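Long-range contacts in glucose-6-phosphate 1-dehydrogenase (Kluyveromyces lactis, PDB 7E6H), which catalyses the NADP(+)-dependent oxidation of D-glucose 6-phosphate to 6-phospho-D-glucono-1,5-lactone, the first step of the oxidative pentose phosphate pathway: residues F5-V10 against N39-I44; S134-N139 against P171-D176; I319-A324 against V331-R336; K43-A48 against K102-F107. All coordinates share one frame; numbering follows the deposited sequence.

Contact 1. Residues F5-V10 against N39-I44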
loop_
_atom_site.group_PDB
_atom_site.type_symbol
_atom_site.label_atom_id
_atom_site.label_comp_id
_atom_site.label_asym_id
_atom_site.label_seq_id
_atom_site.Cartn_x
_atom_site.Cartn_y
_atom_site.Cartn_z
ATOM N N PHE A 5 -19.857 -11.492 5.103
ATOM C CA PHE A 5 -20.485 -10.792 6.207
ATOM C C PHE A 5 -21.526 -9.838 5.643
ATOM O O PHE A 5 -21.222 -9.033 4.756
ATOM C CB PHE A 5 -19.441 -10.028 7.016
ATOM C CG PHE A 5 -18.589 -10.902 7.886
ATOM C CD1 PHE A 5 -18.743 -12.281 7.885
ATOM C CD2 PHE A 5 -17.629 -10.336 8.716
ATOM C CE1 PHE A 5 -17.952 -13.080 8.699
ATOM C CE2 PHE A 5 -16.837 -11.123 9.541
ATOM C CZ PHE A 5 -16.991 -12.492 9.532
ATOM N N ASP A 6 -22.755 -9.943 6.142
ATOM C CA ASP A 6 -23.816 -9.052 5.703
ATOM C C ASP A 6 -24.619 -8.561 6.898
ATOM O O ASP A 6 -24.322 -7.502 7.457
ATOM C CB ASP A 6 -24.720 -9.752 4.690
ATOM C CG ASP A 6 -25.373 -8.782 3.727
ATOM O OD1 ASP A 6 -25.215 -7.553 3.904
ATOM O OD2 ASP A 6 -26.048 -9.254 2.788
ATOM N N GLU A 7 -25.627 -9.324 7.309
ATOM C CA GLU A 7 -26.508 -8.880 8.377
ATOM C C GLU A 7 -25.937 -9.245 9.745
ATOM O O GLU A 7 -25.304 -10.290 9.927
ATOM C CB GLU A 7 -27.904 -9.489 8.212
ATOM C CG GLU A 7 -28.402 -9.499 6.776
ATOM C CD GLU A 7 -29.848 -9.027 6.645
ATOM O OE1 GLU A 7 -30.231 -8.553 5.547
ATOM O OE2 GLU A 7 -30.602 -9.136 7.644
ATOM N N ASN A 8 -26.160 -8.353 10.709
ATOM C CA ASN A 8 -25.824 -8.581 12.109
ATOM C C ASN A 8 -24.344 -8.851 12.313
ATOM O O ASN A 8 -23.949 -9.469 13.310
ATOM C CB ASN A 8 -26.665 -9.716 12.697
ATOM C CG ASN A 8 -28.107 -9.643 12.253
ATOM O OD1 ASN A 8 -28.806 -8.670 12.544
ATOM N ND2 ASN A 8 -28.557 -10.661 11.522
ATOM N N THR A 9 -23.515 -8.401 11.379
ATOM C CA THR A 9 -22.082 -8.364 11.621
ATOM C C THR A 9 -21.777 -7.190 12.549
ATOM O O THR A 9 -22.368 -6.112 12.435
ATOM C CB THR A 9 -21.298 -8.266 10.298
ATOM O OG1 THR A 9 -21.094 -6.897 9.937
ATOM C CG2 THR A 9 -22.050 -8.956 9.174
ATOM N N VAL A 10 -20.908 -7.420 13.519
ATOM C CA VAL A 10 -20.495 -6.372 14.436
ATOM C C VAL A 10 -19.037 -6.052 14.150
ATOM O O VAL A 10 -18.190 -6.952 14.100
ATOM C CB VAL A 10 -20.724 -6.777 15.904
ATOM C CG1 VAL A 10 -20.501 -8.258 16.077
ATOM C CG2 VAL A 10 -19.832 -5.961 16.842
ATOM N N ASN A 39 -24.357 -3.001 5.522
ATOM C CA ASN A 39 -25.723 -3.370 5.884
ATOM C C ASN A 39 -26.221 -2.515 7.044
ATOM O O ASN A 39 -25.503 -2.351 8.037
ATOM C CB ASN A 39 -25.786 -4.851 6.252
ATOM C CG ASN A 39 -27.215 -5.406 6.251
ATOM O OD1 ASN A 39 -28.067 -4.986 7.042
ATOM N ND2 ASN A 39 -27.474 -6.362 5.365
ATOM N N PRO A 40 -27.442 -1.974 6.974
ATOM C CA PRO A 40 -27.965 -1.180 8.100
ATOM C C PRO A 40 -27.959 -1.903 9.432
ATOM O O PRO A 40 -27.971 -1.232 10.469
ATOM C CB PRO A 40 -29.394 -0.847 7.658
ATOM C CG PRO A 40 -29.333 -0.875 6.173
ATOM C CD PRO A 40 -28.368 -1.980 5.826
ATOM N N THR A 41 -27.945 -3.238 9.448
ATOM C CA THR A 41 -27.918 -3.994 10.697
ATOM C C THR A 41 -26.519 -4.191 11.254
ATOM O O THR A 41 -26.378 -4.886 12.267
ATOM C CB THR A 41 -28.587 -5.363 10.524
ATOM O OG1 THR A 41 -27.678 -6.271 9.881
ATOM C CG2 THR A 41 -29.876 -5.243 9.742
ATOM N N THR A 42 -25.491 -3.616 10.633
ATOM C CA THR A 42 -24.150 -3.735 11.181
ATOM C C THR A 42 -24.055 -2.965 12.491
ATOM O O THR A 42 -24.499 -1.817 12.583
ATOM C CB THR A 42 -23.104 -3.226 10.188
ATOM O OG1 THR A 42 -23.410 -3.691 8.868
ATOM C CG2 THR A 42 -21.711 -3.700 10.587
ATOM N N LYS A 43 -23.497 -3.602 13.513
ATOM C CA LYS A 43 -23.171 -2.911 14.751
ATOM C C LYS A 43 -21.728 -2.440 14.672
ATOM O O LYS A 43 -20.828 -3.244 14.407
ATOM C CB LYS A 43 -23.377 -3.815 15.964
ATOM C CG LYS A 43 -23.678 -3.033 17.212
ATOM C CD LYS A 43 -23.713 -3.910 18.439
ATOM C CE LYS A 43 -24.474 -3.206 19.533
ATOM N NZ LYS A 43 -24.483 -1.730 19.291
ATOM N N ILE A 44 -21.509 -1.142 14.865
ATOM C CA ILE A 44 -20.169 -0.563 14.851
ATOM C C ILE A 44 -19.866 -0.052 16.247
ATOM O O ILE A 44 -20.587 0.805 16.773
ATOM C CB ILE A 44 -20.025 0.547 13.796
ATOM C CG1 ILE A 44 -20.511 0.065 12.424
ATOM C CG2 ILE A 44 -18.588 0.993 13.689
ATOM C CD1 ILE A 44 -20.818 1.190 11.443
#
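V10 and K43 pair in neighbouring parallel strands, with their CB atoms 4.0 Å apart on the face of the sheet that helix 94-109 covers. The backbone bond between the strands runs from K43 N to T9 O (3.0 Å). Next to it, T42 turns its methyl CG2 toward T9 OG1, 3.3 Å away. The T42 hydroxyl takes the place beside the backbone N (chi1 -43°) and bonds back to N39 O at 2.6 Å. That oxygen also accepts T42 N, which closes a type I turn, so threonine suits this buried end: its methyl packs while its hydroxyl stays satisfied.

The other end is polar but no less firmly held; only its exposed rim at E7 is loose. T41 OG1 receives a nearly straight bond from N8 N (2.7 Å, 163°) and in turn donates to N39 OD1. T41 N meets the same OD1 on a lone pair, making an Asx turn. Asparagine fits because its amide works both ways: N39 ND2 donates to D6 OD1 at 2.9 Å; the oxygen lies near the amide plane, but the amide approaches it from above the carboxylate plane. E7 OE1 merely comes to 3.5 Å from N39 ND2.

These two stretches lead into both strands of a beta-alpha-beta unit, strand 9-14, helix 19-34 and strand 43-48, the characteristic opening of a Rossmann-type dinucleotide-binding domain.

Contact 2. Residues S134-N139 against P171-D176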
loop_
_atom_site.group_PDB
_atom_site.type_symbol
_atom_site.label_atom_id
_atom_site.label_comp_id
_atom_site.label_asym_id
_atom_site.label_seq_id
_atom_site.Cartn_x
_atom_site.Cartn_y
_atom_site.Cartn_z
ATOM N N SER A 134 -4.150 -11.052 22.048
ATOM C CA SER A 134 -4.173 -12.011 23.148
ATOM C C SER A 134 -5.496 -11.946 23.883
ATOM O O SER A 134 -6.137 -12.975 24.122
ATOM C CB SER A 134 -3.018 -11.760 24.113
ATOM O OG SER A 134 -1.777 -11.792 23.438
ATOM N N LYS A 135 -5.933 -10.736 24.235
ATOM C CA LYS A 135 -7.200 -10.607 24.939
ATOM C C LYS A 135 -8.380 -11.027 24.064
ATOM O O LYS A 135 -9.361 -11.572 24.575
ATOM C CB LYS A 135 -7.373 -9.176 25.454
ATOM C CG LYS A 135 -6.270 -8.715 26.399
ATOM C CD LYS A 135 -6.402 -9.336 27.782
ATOM C CE LYS A 135 -5.054 -9.421 28.478
ATOM N NZ LYS A 135 -5.048 -10.362 29.630
ATOM N N LEU A 136 -8.300 -10.805 22.751
ATOM C CA LEU A 136 -9.375 -11.252 21.870
ATOM C C LEU A 136 -9.488 -12.770 21.855
ATOM O O LEU A 136 -10.593 -13.317 21.928
ATOM C CB LEU A 136 -9.153 -10.737 20.455
ATOM C CG LEU A 136 -9.535 -9.287 20.217
ATOM C CD1 LEU A 136 -9.421 -9.015 18.735
ATOM C CD2 LEU A 136 -10.936 -8.995 20.716
ATOM N N LYS A 137 -8.354 -13.466 21.748
ATOM C CA LYS A 137 -8.365 -14.925 21.803
ATOM C C LYS A 137 -8.754 -15.439 23.189
ATOM O O LYS A 137 -9.387 -16.494 23.300
ATOM C CB LYS A 137 -6.995 -15.469 21.382
ATOM C CG LYS A 137 -6.968 -16.959 21.035
ATOM C CD LYS A 137 -7.669 -17.246 19.714
ATOM C CE LYS A 137 -8.177 -18.666 19.649
ATOM N NZ LYS A 137 -7.527 -19.465 18.572
ATOM N N GLU A 138 -8.405 -14.705 24.251
ATOM C CA GLU A 138 -8.692 -15.165 25.608
ATOM C C GLU A 138 -10.174 -15.024 25.943
ATOM O O GLU A 138 -10.752 -15.897 26.594
ATOM C CB GLU A 138 -7.854 -14.372 26.621
ATOM C CG GLU A 138 -6.556 -15.026 27.159
ATOM C CD GLU A 138 -5.410 -14.002 27.432
ATOM O OE1 GLU A 138 -4.342 -14.411 27.948
ATOM O OE2 GLU A 138 -5.559 -12.795 27.122
ATOM N N ASN A 139 -10.807 -13.930 25.502
ATOM C CA ASN A 139 -12.109 -13.522 26.012
ATOM C C ASN A 139 -13.197 -13.382 24.962
ATOM O O ASN A 139 -14.374 -13.376 25.327
ATOM C CB ASN A 139 -11.996 -12.171 26.743
ATOM C CG ASN A 139 -10.964 -12.188 27.852
ATOM O OD1 ASN A 139 -11.188 -12.758 28.920
ATOM N ND2 ASN A 139 -9.826 -11.555 27.603
ATOM N N PRO A 171 -0.064 -18.196 16.974
ATOM C CA PRO A 171 -0.897 -19.048 17.839
ATOM C C PRO A 171 -2.241 -18.440 18.165
ATOM O O PRO A 171 -3.128 -19.156 18.651
ATOM C CB PRO A 171 -0.051 -19.209 19.108
ATOM C CG PRO A 171 1.302 -18.776 18.739
ATOM C CD PRO A 171 1.114 -17.713 17.710
ATOM N N LEU A 172 -2.414 -17.144 17.916
ATOM C CA LEU A 172 -3.646 -16.443 18.234
ATOM C C LEU A 172 -4.630 -16.492 17.079
ATOM O O LEU A 172 -5.811 -16.791 17.278
ATOM C CB LEU A 172 -3.341 -14.990 18.613
ATOM C CG LEU A 172 -2.444 -14.859 19.842
ATOM C CD1 LEU A 172 -1.821 -13.487 19.934
ATOM C CD2 LEU A 172 -3.267 -15.135 21.036
ATOM N N PHE A 173 -4.158 -16.220 15.865
ATOM C CA PHE A 173 -5.050 -16.068 14.729
ATOM C C PHE A 173 -4.428 -16.673 13.485
ATOM O O PHE A 173 -3.288 -16.346 13.136
ATOM C CB PHE A 173 -5.372 -14.590 14.508
ATOM C CG PHE A 173 -6.265 -14.024 15.549
ATOM C CD1 PHE A 173 -7.584 -14.437 15.643
ATOM C CD2 PHE A 173 -5.794 -13.103 16.452
ATOM C CE1 PHE A 173 -8.419 -13.919 16.614
ATOM C CE2 PHE A 173 -6.631 -12.589 17.436
ATOM C CZ PHE A 173 -7.938 -12.997 17.514
ATOM N N SER A 174 -5.186 -17.538 12.814
ATOM C CA SER A 174 -4.704 -18.173 11.608
ATOM C C SER A 174 -4.572 -17.145 10.482
ATOM O O SER A 174 -5.061 -16.015 10.582
ATOM C CB SER A 174 -5.657 -19.279 11.190
ATOM O OG SER A 174 -6.825 -18.702 10.644
ATOM N N GLU A 175 -3.904 -17.558 9.390
ATOM C CA GLU A 175 -3.832 -16.714 8.199
ATOM C C GLU A 175 -5.211 -16.455 7.603
ATOM O O GLU A 175 -5.439 -15.400 7.001
ATOM C CB GLU A 175 -2.927 -17.351 7.148
ATOM C CG GLU A 175 -1.450 -17.230 7.434
ATOM C CD GLU A 175 -1.039 -15.801 7.707
ATOM O OE1 GLU A 175 -1.058 -14.978 6.754
ATOM O OE2 GLU A 175 -0.725 -15.495 8.881
ATOM N N ASP A 176 -6.141 -17.406 7.759
ATOM C CA ASP A 176 -7.508 -17.205 7.294
ATOM C C ASP A 176 -8.215 -16.106 8.076
ATOM O O ASP A 176 -9.134 -15.463 7.553
ATOM C CB ASP A 176 -8.296 -18.515 7.407
ATOM C CG ASP A 176 -8.161 -19.391 6.180
ATOM O OD1 ASP A 176 -7.830 -18.842 5.089
ATOM O OD2 ASP A 176 -8.414 -20.620 6.300
#
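K137, in the last turn of helix 126-139, and L172, in the irregular link between helix 159-169 and strand 178-181, bring their backbones closest, with CA atoms 6.1 Å apart. The link passes the helix end without forming a regular element, and beyond F173 it moves off.

L172 makes the largest apolar contribution. One methyl, CD2, touches both K137 CB (3.8 Å) and S134 CA (3.9 Å), residues one helical turn apart, while CD1 approaches S134 OG at 3.9 Å. A branched leucine can touch both positions at once. The serine hydroxyl makes a poor partner for a methyl, but it is satisfied within the helix by I130 O, and its small size lets the leucine come close. F173 works differently: its ring meets L136 edge-on, F173 CZ lying 3.9 Å from L136 CB in the plane of the ring, and C133 and Y141 also touch it.

K137 leaves the helix with CG anti to the backbone N (chi1 -164°) and bends at the next bond, which carries its methylenes alongside L172 O. From there NZ makes a weak bond to that oxygen at 3.4 Å; it also has a cation-pi partner in Y141.

With a single weak hydrogen bond across it, the contact rests chiefly on apolar fit, and the lysine contributes mainly through its carbon chain, its charge adding only the weak bond to L172 O.

Contact 3. Residues I319-A324 against V331-R336; sequences IGFKIA and VPIVMR
F321 and I333 face each other as a hydrogen-bonded antiparallel pair, F321 CB 3.9 Å from I333 CB, with backbone bonds from F321 N to I333 O and I333 N to F321 O. In the next such pair I319 N donates to M335 O at 2.8 Å, nearly in line with the carbonyl bond, and M335 N bonds back to I319 O. On this face M335 reaches obliquely to F321, a Met-aromatic contact: M335 CE lies 3.6 Å from F321 CE2, and M335 SD 4.9 Å from the centroid of the F321 ring. An unbranched, flexible thioether suits the place, its last torsion (chi3 23°) curling the methyl toward the ring. Farther on, I323 CD1 meets I333 CD1 at 3.6 Å.

The strands are the arms of a beta hairpin inside the mixed sheet of the C-terminal domain, where beta-branched I333 and V334 suit an extended backbone. Where the arms part, a water accepts from I323 N at 3.0 Å.

Helix 236-254 lies over the apolar face, M242 touching I319 and M335. V334, pointing to the reverse face, packs on F474. R336, which probably binds the second NADP(+), is hydrogen-bonded to Q216 OE1 through NH2.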
loop_
_atom_site.group_PDB
_atom_site.type_symbol
_atom_site.label_atom_id
_atom_site.label_comp_id
_atom_site.label_asym_id
_atom_site.label_seq_id
_atom_site.Cartn_x
_atom_site.Cartn_y
_atom_site.Cartn_z
ATOM N N ILE A 319 17.178 1.804 -6.079
ATOM C CA ILE A 319 17.773 0.493 -5.860
ATOM C C ILE A 319 17.548 -0.360 -7.095
ATOM O O ILE A 319 16.427 -0.427 -7.613
ATOM C CB ILE A 319 17.191 -0.218 -4.626
ATOM C CG1 ILE A 319 17.419 0.595 -3.358
ATOM C CG2 ILE A 319 17.782 -1.626 -4.468
ATOM C CD1 ILE A 319 16.411 0.234 -2.232
ATOM N N GLY A 320 18.609 -1.028 -7.546
ATOM C CA GLY A 320 18.475 -1.988 -8.617
ATOM C C GLY A 320 18.068 -3.357 -8.108
ATOM O O GLY A 320 18.392 -3.756 -6.992
ATOM N N PHE A 321 17.348 -4.089 -8.954
ATOM C CA PHE A 321 16.862 -5.411 -8.593
ATOM C C PHE A 321 17.017 -6.364 -9.760
ATOM O O PHE A 321 17.018 -5.958 -10.928
ATOM C CB PHE A 321 15.390 -5.402 -8.198
ATOM C CG PHE A 321 15.112 -4.736 -6.905
ATOM C CD1 PHE A 321 15.150 -5.460 -5.720
ATOM C CD2 PHE A 321 14.791 -3.393 -6.866
ATOM C CE1 PHE A 321 14.868 -4.851 -4.516
ATOM C CE2 PHE A 321 14.503 -2.774 -5.659
ATOM C CZ PHE A 321 14.540 -3.507 -4.482
ATOM N N LYS A 322 17.098 -7.643 -9.427
ATOM C CA LYS A 322 17.242 -8.694 -10.415
ATOM C C LYS A 322 16.358 -9.841 -9.978
ATOM O O LYS A 322 16.433 -10.286 -8.827
ATOM C CB LYS A 322 18.700 -9.152 -10.553
ATOM C CG LYS A 322 19.599 -8.170 -11.351
ATOM C CD LYS A 322 19.263 -8.185 -12.905
ATOM C CE LYS A 322 20.162 -7.205 -13.734
ATOM N NZ LYS A 322 20.940 -7.874 -14.826
ATOM N N ILE A 323 15.502 -10.293 -10.885
ATOM C CA ILE A 323 14.690 -11.480 -10.674
ATOM C C ILE A 323 15.257 -12.582 -11.557
ATOM O O ILE A 323 15.411 -12.398 -12.770
ATOM C CB ILE A 323 13.211 -11.205 -10.978
ATOM C CG1 ILE A 323 12.699 -10.081 -10.071
ATOM C CG2 ILE A 323 12.403 -12.469 -10.771
ATOM C CD1 ILE A 323 11.370 -9.543 -10.466
ATOM N N ALA A 324 15.613 -13.711 -10.945
ATOM C CA ALA A 324 16.246 -14.808 -11.673
ATOM C C ALA A 324 15.225 -15.917 -11.920
ATOM O O ALA A 324 15.167 -16.922 -11.210
ATOM C CB ALA A 324 17.453 -15.318 -10.909
ATOM N N VAL A 331 16.654 -8.757 -16.908
ATOM C CA VAL A 331 15.988 -7.460 -17.027
ATOM C C VAL A 331 16.295 -6.597 -15.807
ATOM O O VAL A 331 15.960 -6.980 -14.677
ATOM C CB VAL A 331 14.472 -7.615 -17.193
ATOM C CG1 VAL A 331 13.805 -6.261 -17.149
ATOM C CG2 VAL A 331 14.156 -8.332 -18.488
ATOM N N PRO A 332 16.892 -5.415 -15.983
ATOM C CA PRO A 332 17.165 -4.541 -14.833
ATOM C C PRO A 332 15.892 -3.878 -14.324
ATOM O O PRO A 332 15.126 -3.293 -15.091
ATOM C CB PRO A 332 18.150 -3.505 -15.394
ATOM C CG PRO A 332 18.346 -3.856 -16.834
ATOM C CD PRO A 332 17.269 -4.786 -17.253
ATOM N N ILE A 333 15.693 -3.953 -13.013
ATOM C CA ILE A 333 14.534 -3.377 -12.346
ATOM C C ILE A 333 15.015 -2.314 -11.366
ATOM O O ILE A 333 15.927 -2.564 -10.565
ATOM C CB ILE A 333 13.717 -4.458 -11.624
ATOM C CG1 ILE A 333 13.070 -5.403 -12.635
ATOM C CG2 ILE A 333 12.698 -3.818 -10.705
ATOM C CD1 ILE A 333 12.965 -6.812 -12.126
ATOM N N VAL A 334 14.415 -1.128 -11.435
ATOM C CA VAL A 334 14.747 -0.040 -10.535
ATOM C C VAL A 334 13.495 0.344 -9.766
ATOM O O VAL A 334 12.407 0.465 -10.344
ATOM C CB VAL A 334 15.326 1.168 -11.289
ATOM C CG1 VAL A 334 15.491 2.366 -10.344
ATOM C CG2 VAL A 334 16.663 0.791 -11.888
ATOM N N MET A 335 13.643 0.483 -8.459
ATOM C CA MET A 335 12.664 1.126 -7.599
ATOM C C MET A 335 13.322 2.394 -7.076
ATOM O O MET A 335 14.470 2.353 -6.630
ATOM C CB MET A 335 12.250 0.194 -6.454
ATOM C CG MET A 335 10.877 -0.471 -6.641
ATOM S SD MET A 335 10.487 -1.814 -5.463
ATOM C CE MET A 335 11.549 -1.409 -4.095
ATOM N N ARG A 336 12.631 3.524 -7.186
ATOM C CA ARG A 336 13.178 4.781 -6.695
ATOM C C ARG A 336 12.097 5.577 -5.979
ATOM O O ARG A 336 10.959 5.670 -6.454
ATOM C CB ARG A 336 13.793 5.622 -7.823
ATOM C CG ARG A 336 13.031 5.664 -9.141
ATOM C CD ARG A 336 13.791 6.532 -10.119
ATOM N NE ARG A 336 13.236 6.494 -11.473
ATOM C CZ ARG A 336 12.590 7.507 -12.049
ATOM N NH1 ARG A 336 12.394 8.635 -11.381
ATOM N NH2 ARG A 336 12.114 7.381 -13.279
HETATM O O HOH W 1 15.274 -9.126 -13.598
#

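Contact 4. Residues K43-A48 against K102-F107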
loop_
_atom_site.group_PDB
_atom_site.type_symbol
_atom_site.label_atom_id
_atom_site.label_comp_id
_atom_site.label_asym_id
_atom_site.label_seq_id
_atom_site.Cartn_x
_atom_site.Cartn_y
_atom_site.Cartn_z
ATOM N N LYS A 43 -23.497 -3.602 13.513
ATOM C CA LYS A 43 -23.171 -2.911 14.751
ATOM C C LYS A 43 -21.728 -2.440 14.672
ATOM O O LYS A 43 -20.828 -3.244 14.407
ATOM C CB LYS A 43 -23.377 -3.815 15.964
ATOM C CG LYS A 43 -23.678 -3.033 17.212
ATOM C CD LYS A 43 -23.713 -3.910 18.439
ATOM C CE LYS A 43 -24.474 -3.206 19.533
ATOM N NZ LYS A 43 -24.483 -1.730 19.291
ATOM N N ILE A 44 -21.509 -1.142 14.865
ATOM C CA ILE A 44 -20.169 -0.563 14.851
ATOM C C ILE A 44 -19.866 -0.052 16.247
ATOM O O ILE A 44 -20.587 0.805 16.773
ATOM C CB ILE A 44 -20.025 0.547 13.796
ATOM C CG1 ILE A 44 -20.511 0.065 12.424
ATOM C CG2 ILE A 44 -18.588 0.993 13.689
ATOM C CD1 ILE A 44 -20.818 1.190 11.443
ATOM N N ILE A 45 -18.812 -0.598 16.854
ATOM C CA ILE A 45 -18.408 -0.252 18.215
ATOM C C ILE A 45 -16.974 0.252 18.179
ATOM O O ILE A 45 -16.086 -0.418 17.647
ATOM C CB ILE A 45 -18.520 -1.447 19.183
ATOM C CG1 ILE A 45 -19.953 -1.959 19.270
ATOM C CG2 ILE A 45 -18.063 -1.043 20.568
ATOM C CD1 ILE A 45 -20.049 -3.430 19.657
ATOM N N GLY A 46 -16.744 1.431 18.767
ATOM C CA GLY A 46 -15.406 1.967 18.923
ATOM C C GLY A 46 -14.903 1.702 20.326
ATOM O O GLY A 46 -15.613 1.940 21.306
ATOM N N TYR A 47 -13.664 1.214 20.419
ATOM C CA TYR A 47 -13.051 0.838 21.689
ATOM C C TYR A 47 -11.726 1.571 21.854
ATOM O O TYR A 47 -10.916 1.605 20.915
ATOM C CB TYR A 47 -12.839 -0.683 21.760
ATOM C CG TYR A 47 -12.407 -1.233 23.111
ATOM C CD1 TYR A 47 -11.130 -0.990 23.617
ATOM C CD2 TYR A 47 -13.268 -2.017 23.866
ATOM C CE1 TYR A 47 -10.728 -1.502 24.835
ATOM C CE2 TYR A 47 -12.875 -2.534 25.086
ATOM C CZ TYR A 47 -11.603 -2.273 25.567
ATOM O OH TYR A 47 -11.215 -2.784 26.788
ATOM N N ALA A 48 -11.512 2.143 23.048
ATOM C CA ALA A 48 -10.272 2.820 23.428
ATOM C C ALA A 48 -10.270 3.032 24.942
ATOM O O ALA A 48 -11.296 2.869 25.609
ATOM C CB ALA A 48 -10.105 4.145 22.681
ATOM N N LYS A 102 -20.253 -8.866 26.286
ATOM C CA LYS A 102 -21.654 -8.869 26.709
ATOM C C LYS A 102 -22.522 -8.037 25.767
ATOM O O LYS A 102 -23.616 -8.467 25.380
ATOM C CB LYS A 102 -21.797 -8.352 28.147
ATOM C CG LYS A 102 -21.387 -9.331 29.256
ATOM C CD LYS A 102 -21.294 -8.611 30.626
ATOM C CE LYS A 102 -20.204 -9.196 31.539
ATOM N NZ LYS A 102 -19.530 -8.169 32.386
ATOM N N ILE A 103 -22.064 -6.831 25.413
ATOM C CA ILE A 103 -22.775 -6.035 24.413
ATOM C C ILE A 103 -22.977 -6.841 23.132
ATOM O O ILE A 103 -24.093 -6.927 22.605
ATOM C CB ILE A 103 -22.036 -4.704 24.142
ATOM C CG1 ILE A 103 -21.898 -3.821 25.401
ATOM C CG2 ILE A 103 -22.633 -3.955 22.944
ATOM C CD1 ILE A 103 -20.664 -4.035 26.196
ATOM N N ILE A 104 -21.910 -7.472 22.639
ATOM C CA ILE A 104 -21.964 -8.153 21.345
ATOM C C ILE A 104 -22.920 -9.347 21.394
ATOM O O ILE A 104 -23.787 -9.502 20.525
ATOM C CB ILE A 104 -20.549 -8.567 20.889
ATOM C CG1 ILE A 104 -19.833 -7.390 20.218
ATOM C CG2 ILE A 104 -20.591 -9.739 19.923
ATOM C CD1 ILE A 104 -18.335 -7.575 20.123
ATOM N N GLU A 105 -22.797 -10.201 22.420
ATOM C CA GLU A 105 -23.715 -11.336 22.532
ATOM C C GLU A 105 -25.154 -10.877 22.743
ATOM O O GLU A 105 -26.088 -11.530 22.266
ATOM C CB GLU A 105 -23.269 -12.279 23.655
ATOM C CG GLU A 105 -22.197 -13.270 23.205
ATOM C CD GLU A 105 -21.554 -14.029 24.354
ATOM O OE1 GLU A 105 -20.507 -14.676 24.131
ATOM O OE2 GLU A 105 -22.095 -13.994 25.478
ATOM N N GLU A 106 -25.342 -9.736 23.408
ATOM C CA GLU A 106 -26.676 -9.170 23.593
ATOM C C GLU A 106 -27.290 -8.763 22.258
ATOM O O GLU A 106 -28.432 -9.120 21.952
ATOM C CB GLU A 106 -26.588 -7.972 24.539
ATOM C CG GLU A 106 -27.886 -7.243 24.812
ATOM C CD GLU A 106 -27.783 -6.350 26.038
ATOM O OE1 GLU A 106 -28.175 -5.166 25.949
ATOM O OE2 GLU A 106 -27.295 -6.828 27.086
ATOM N N PHE A 107 -26.544 -7.999 21.456
ATOM C CA PHE A 107 -26.996 -7.644 20.112
ATOM C C PHE A 107 -27.247 -8.888 19.265
ATOM O O PHE A 107 -28.234 -8.955 18.520
ATOM C CB PHE A 107 -25.952 -6.730 19.457
ATOM C CG PHE A 107 -26.212 -6.410 18.006
ATOM C CD1 PHE A 107 -27.134 -5.437 17.646
ATOM C CD2 PHE A 107 -25.502 -7.062 17.003
ATOM C CE1 PHE A 107 -27.360 -5.135 16.308
ATOM C CE2 PHE A 107 -25.718 -6.766 15.663
ATOM C CZ PHE A 107 -26.644 -5.803 15.311
#
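K43 lies along the ring of F107 where helix 94-109 packs on the parallel sheet of the Rossmann-type domain, the usual alpha/beta layering of that fold. Strand 43-48 and the helix segment run almost antiparallel, 172° between their directions, with their axes 10.9 Å apart, so the start of the strand meets the later part of the segment.

K43 contributes the largest buried area, nearly all through its hydrocarbon part. It stretches out, CG anti to the backbone N (chi1 -153°) and the next two bonds likewise extended, with a bend only at the last, and slides past F107 in the opposite sense to that side chain. K43 CB stands over one ring face, 3.9 Å from the F107 centroid and 15° off the normal, which makes a CH-pi contact. K43 CD lies over the same ring near F107 CG, 3.6 Å away. Four methylenes give lysine the length to line a flat aromatic ring, while its ammonium group can stay toward the margin of this partly exposed contact. K43 CE passes I103 CG2 at 3.9 Å, the two side chains crossing at about a right angle.

F107 and I103 are one helical turn apart and therefore present their side chains on the same flank. Phenylalanine offers the lysine chain a broad flat face; no hydrogen bond crosses the contact.

I45, two residues along the strand, is fully apolar and lies deeper. V10, on neighbouring strand 9-14, touches I45 within the sheet and I104 on the helix. The extended isoleucine I45 ends in CD1, 4.0 Å from I104 CG1 and 4.2 Å from I103 CG2.

Overall arrangement
Contacts 1, 2 and 4 belong to the nucleotide-binding domain, whereas contact 3 lies in the C-terminal domain, its centre about 45 Å from that of contact 1. Contacts 1 and 4 share strand 43-48 and touch: V10 CG2 is 3.7 Å from I104 CG1, so the strand pairing and the helix layer meet in one apolar patch. Contact 2 stands apart, its nearest atoms about 6 Å from contact 4. Contact 3 is the buried one, knit by paired backbone bonds and a hydrophobic face. The others are partly buried and differ in chemistry: polar turn bonds in contact 1, carbon packing in contacts 2 and 4, with a lysine chain at the rim of contact 2 but central to contact 4.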